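Local coordinates for period circadian protein homolog 2 (Mus musculus, PDB 3GDI) that probably acts in the mammalian circadian clock as a transcriptional regulator, using its tandem PAS domains for protein-protein interactions, at residues N23-L33 with Q141-H152. Numbering follows the deposited sequence.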
loop_
_atom_site.group_PDB
_atom_site.type_symbol
_atom_site.label_atom_id
_atom_site.label_comp_id
_atom_site.label_asym_id
_atom_site.label_seq_id
_atom_site.Cartn_x
_atom_site.Cartn_y
_atom_site.Cartn_z
ATOM N N ASN A 23 -18.436 18.347 -18.515
ATOM C CA ASN A 23 -18.487 16.941 -18.891
ATOM C C ASN A 23 -19.862 16.350 -18.630
ATOM O O ASN A 23 -20.456 16.570 -17.573
ATOM C CB ASN A 23 -17.452 16.141 -18.104
ATOM C CG ASN A 23 -16.052 16.662 -18.299
ATOM O OD1 ASN A 23 -15.755 17.816 -17.978
ATOM N ND2 ASN A 23 -15.177 15.816 -18.831
ATOM N N ALA A 24 -20.358 15.592 -19.599
ATOM C CA ALA A 24 -21.659 14.953 -19.470
ATOM C C ALA A 24 -21.514 13.700 -18.615
ATOM O O ALA A 24 -22.495 13.004 -18.348
ATOM C CB ALA A 24 -22.206 14.589 -20.848
ATOM N N ASP A 25 -20.285 13.423 -18.185
ATOM C CA ASP A 25 -20.007 12.246 -17.371
ATOM C C ASP A 25 -19.536 12.541 -15.951
ATOM O O ASP A 25 -19.156 11.627 -15.226
ATOM C CB ASP A 25 -18.979 11.361 -18.076
ATOM C CG ASP A 25 -19.602 10.485 -19.142
ATOM O OD1 ASP A 25 -20.318 9.524 -18.783
ATOM O OD2 ASP A 25 -19.383 10.762 -20.338
ATOM N N MET A 26 -19.558 13.807 -15.550
ATOM C CA MET A 26 -19.135 14.161 -14.198
ATOM C C MET A 26 -20.299 14.490 -13.270
ATOM O O MET A 26 -21.436 14.657 -13.708
ATOM C CB MET A 26 -18.168 15.345 -14.227
ATOM C CG MET A 26 -16.789 14.987 -14.732
ATOM S SD MET A 26 -15.580 16.292 -14.442
ATOM C CE MET A 26 -14.977 15.843 -12.804
ATOM N N PHE A 27 -20.005 14.561 -11.978
ATOM C CA PHE A 27 -21.004 14.898 -10.978
ATOM C C PHE A 27 -20.311 15.168 -9.658
ATOM O O PHE A 27 -19.199 14.702 -9.423
ATOM C CB PHE A 27 -22.053 13.781 -10.820
ATOM C CG PHE A 27 -21.570 12.561 -10.069
ATOM C CD1 PHE A 27 -21.002 11.486 -10.744
ATOM C CD2 PHE A 27 -21.716 12.474 -8.685
ATOM C CE1 PHE A 27 -20.592 10.341 -10.052
ATOM C CE2 PHE A 27 -21.308 11.335 -7.989
ATOM C CZ PHE A 27 -20.746 10.269 -8.672
ATOM N N ALA A 28 -20.962 15.944 -8.804
ATOM C CA ALA A 28 -20.400 16.280 -7.506
ATOM C C ALA A 28 -21.291 15.727 -6.406
ATOM O O ALA A 28 -22.490 15.531 -6.609
ATOM C CB ALA A 28 -20.272 17.790 -7.365
ATOM N N VAL A 29 -20.700 15.473 -5.245
ATOM C CA VAL A 29 -21.442 14.943 -4.113
ATOM C C VAL A 29 -20.742 15.280 -2.803
ATOM O O VAL A 29 -19.522 15.166 -2.691
ATOM C CB VAL A 29 -21.601 13.411 -4.225
ATOM C CG1 VAL A 29 -20.233 12.752 -4.273
ATOM C CG2 VAL A 29 -22.400 12.883 -3.049
ATOM N N ALA A 30 -21.525 15.717 -1.822
ATOM C CA ALA A 30 -21.001 16.062 -0.506
ATOM C C ALA A 30 -21.505 14.980 0.427
ATOM O O ALA A 30 -22.699 14.703 0.468
ATOM C CB ALA A 30 -21.522 17.425 -0.071
ATOM N N VAL A 31 -20.596 14.373 1.179
ATOM C CA VAL A 31 -20.959 13.286 2.078
ATOM C C VAL A 31 -20.569 13.540 3.526
ATOM O O VAL A 31 -19.403 13.785 3.827
ATOM C CB VAL A 31 -20.302 11.971 1.605
ATOM C CG1 VAL A 31 -20.570 10.851 2.591
ATOM C CG2 VAL A 31 -20.830 11.609 0.239
ATOM N N SER A 32 -21.551 13.471 4.420
ATOM C CA SER A 32 -21.309 13.682 5.838
ATOM C C SER A 32 -20.180 12.783 6.294
ATOM O O SER A 32 -20.259 11.567 6.144
ATOM C CB SER A 32 -22.559 13.355 6.649
ATOM O OG SER A 32 -22.255 13.286 8.035
ATOM N N LEU A 33 -19.139 13.379 6.862
ATOM C CA LEU A 33 -17.994 12.610 7.332
ATOM C C LEU A 33 -18.357 11.775 8.562
ATOM O O LEU A 33 -17.611 10.882 8.962
ATOM C CB LEU A 33 -16.832 13.552 7.657
ATOM C CG LEU A 33 -15.437 12.924 7.613
ATOM C CD1 LEU A 33 -15.140 12.419 6.203
ATOM C CD2 LEU A 33 -14.406 13.956 8.040
ATOM N N GLN A 141 -20.681 21.384 10.686
ATOM C CA GLN A 141 -20.144 20.040 10.505
ATOM C C GLN A 141 -19.221 19.979 9.298
ATOM O O GLN A 141 -19.545 20.508 8.231
ATOM C CB GLN A 141 -21.274 19.028 10.295
ATOM C CG GLN A 141 -22.069 19.258 9.015
ATOM C CD GLN A 141 -22.601 17.975 8.418
ATOM O OE1 GLN A 141 -21.835 17.124 7.956
ATOM N NE2 GLN A 141 -23.921 17.824 8.425
ATOM N N LEU A 142 -18.076 19.326 9.463
ATOM C CA LEU A 142 -17.124 19.190 8.370
ATOM C C LEU A 142 -17.305 17.832 7.695
ATOM O O LEU A 142 -17.188 16.786 8.339
ATOM C CB LEU A 142 -15.686 19.343 8.884
ATOM C CG LEU A 142 -15.160 18.423 9.992
ATOM C CD1 LEU A 142 -13.643 18.549 10.078
ATOM C CD2 LEU A 142 -15.810 18.781 11.322
ATOM N N CYS A 143 -17.603 17.857 6.396
ATOM C CA CYS A 143 -17.810 16.633 5.627
ATOM C C CYS A 143 -16.736 16.430 4.549
ATOM O O CYS A 143 -15.557 16.710 4.773
ATOM C CB CYS A 143 -19.208 16.638 4.989
ATOM S SG CYS A 143 -19.399 17.704 3.544
ATOM N N CYS A 144 -17.151 15.939 3.383
ATOM C CA CYS A 144 -16.230 15.680 2.278
ATOM C C CYS A 144 -16.916 15.764 0.920
ATOM O O CYS A 144 -17.832 15.003 0.630
ATOM C CB CYS A 144 -15.601 14.292 2.430
ATOM S SG CYS A 144 -14.760 13.688 0.943
ATOM N N LEU A 145 -16.475 16.695 0.088
ATOM C CA LEU A 145 -17.059 16.831 -1.230
ATOM C C LEU A 145 -16.150 16.068 -2.173
ATOM O O LEU A 145 -14.962 15.898 -1.894
ATOM C CB LEU A 145 -17.147 18.305 -1.634
ATOM C CG LEU A 145 -17.949 18.610 -2.904
ATOM C CD1 LEU A 145 -18.441 20.038 -2.855
ATOM C CD2 LEU A 145 -17.096 18.379 -4.142
ATOM N N LEU A 146 -16.707 15.594 -3.278
ATOM C CA LEU A 146 -15.923 14.840 -4.243
ATOM C C LEU A 146 -16.362 15.091 -5.666
ATOM O O LEU A 146 -17.554 15.103 -5.971
ATOM C CB LEU A 146 -16.021 13.334 -3.972
ATOM C CG LEU A 146 -15.387 12.768 -2.704
ATOM C CD1 LEU A 146 -16.465 12.511 -1.671
ATOM C CD2 LEU A 146 -14.664 11.472 -3.038
ATOM N N LEU A 147 -15.385 15.293 -6.536
ATOM C CA LEU A 147 -15.662 15.501 -7.943
ATOM C C LEU A 147 -15.467 14.128 -8.574
ATOM O O LEU A 147 -14.375 13.559 -8.505
ATOM C CB LEU A 147 -14.680 16.510 -8.529
ATOM C CG LEU A 147 -14.865 17.938 -8.017
ATOM C CD1 LEU A 147 -13.608 18.771 -8.262
ATOM C CD2 LEU A 147 -16.064 18.539 -8.713
ATOM N N ALA A 148 -16.529 13.594 -9.169
ATOM C CA ALA A 148 -16.480 12.279 -9.780
ATOM C C ALA A 148 -16.620 12.347 -11.283
ATOM O O ALA A 148 -17.574 12.920 -11.798
ATOM C CB ALA A 148 -17.575 11.417 -9.212
ATOM N N GLU A 149 -15.670 11.743 -11.986
ATOM C CA GLU A 149 -15.689 11.724 -13.441
ATOM C C GLU A 149 -15.734 10.300 -13.974
ATOM O O GLU A 149 -14.903 9.463 -13.613
ATOM C CB GLU A 149 -14.457 12.429 -13.994
ATOM C CG GLU A 149 -14.311 12.304 -15.494
ATOM C CD GLU A 149 -13.092 13.037 -16.008
ATOM O OE1 GLU A 149 -12.824 12.965 -17.228
ATOM O OE2 GLU A 149 -12.405 13.687 -15.191
ATOM N N ARG A 150 -16.709 10.030 -14.832
ATOM C CA ARG A 150 -16.867 8.710 -15.426
ATOM C C ARG A 150 -15.638 8.445 -16.296
ATOM O O ARG A 150 -15.209 9.319 -17.048
ATOM C CB ARG A 150 -18.142 8.679 -16.272
ATOM C CG ARG A 150 -18.811 7.326 -16.369
ATOM C CD ARG A 150 -18.471 6.597 -17.642
ATOM N NE ARG A 150 -19.083 5.271 -17.643
ATOM C CZ ARG A 150 -18.956 4.376 -18.622
ATOM N NH1 ARG A 150 -18.237 4.658 -19.706
ATOM N NH2 ARG A 150 -19.542 3.190 -18.513
ATOM N N VAL A 151 -15.073 7.245 -16.179
ATOM C CA VAL A 151 -13.889 6.858 -16.938
ATOM C C VAL A 151 -14.229 6.021 -18.169
ATOM O O VAL A 151 -15.064 5.114 -18.111
ATOM C CB VAL A 151 -12.906 6.063 -16.053
ATOM C CG1 VAL A 151 -11.734 5.572 -16.881
ATOM C CG2 VAL A 151 -12.405 6.941 -14.920
ATOM N N HIS A 152 -13.567 6.331 -19.281
ATOM C CA HIS A 152 -13.790 5.618 -20.538
ATOM C C HIS A 152 -12.595 4.812 -21.026
ATOM O O HIS A 152 -11.445 5.238 -20.913
ATOM C CB HIS A 152 -14.208 6.597 -21.644
ATOM C CG HIS A 152 -15.563 7.183 -21.434
ATOM N ND1 HIS A 152 -15.764 8.368 -20.758
ATOM C CD2 HIS A 152 -16.794 6.707 -21.736
ATOM C CE1 HIS A 152 -17.061 8.594 -20.652
ATOM N NE2 HIS A 152 -17.708 7.600 -21.235
#
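The ring of F27 lies over A148, whose CB presses against one face 3.6 Å from the ring centroid and shifted toward the rim, a CH-pi contact. F27 reaches this methyl because its CG sits between the backbone N and the carbonyl carbon (chi1 75°), which swings the ring back across the neighbouring strand; a side chain as short as alanine gives the ring a shallow seat. The same pair is bonded through both backbones, A148 N to F27 O at 2.9 Å and F27 N to A148 O in return. V29 and L146 form the next hydrogen-bonded pair on this face; their side chains stand farther apart, CG1 of V29 4.3 Å from CB of L146. F123 meets the F27 ring edge-to-face, and I38 and I41 touch V29, so apolar residues suit this buried face, large where they fill it and small, as A148, where the ring needs a hollow.

The other face carries M26, A28 and A30 opposite E149, L147 and L145. Here the bend of M26 at chi3 (89°) brings CE back to 3.7 Å from CB of E149, which CG of M26 also touches at 3.5 Å, so the flexible thioether lies against the base of the glutamate, whose extended chain sends the carboxylate past the sulfur toward N23. CB of A28 offers a low spot to CD2 of L147, and CB of A30 meets SG of C143. At one end, D25 lays its CB 3.3 Å from CB of R150 and turns OD2 to the edge of the H152 ring, 3.2 Å from CE1. At the other, CB of L33 rests 3.3 Å from the backbone O of L142.

Strands 26-31 and 142-150, antiparallel at 162° and far apart in sequence, are the adjacent first and last strands of a five-stranded sheet in 2-1-5-4-3 order, the hallmark of the PAS fold, here PAS-A.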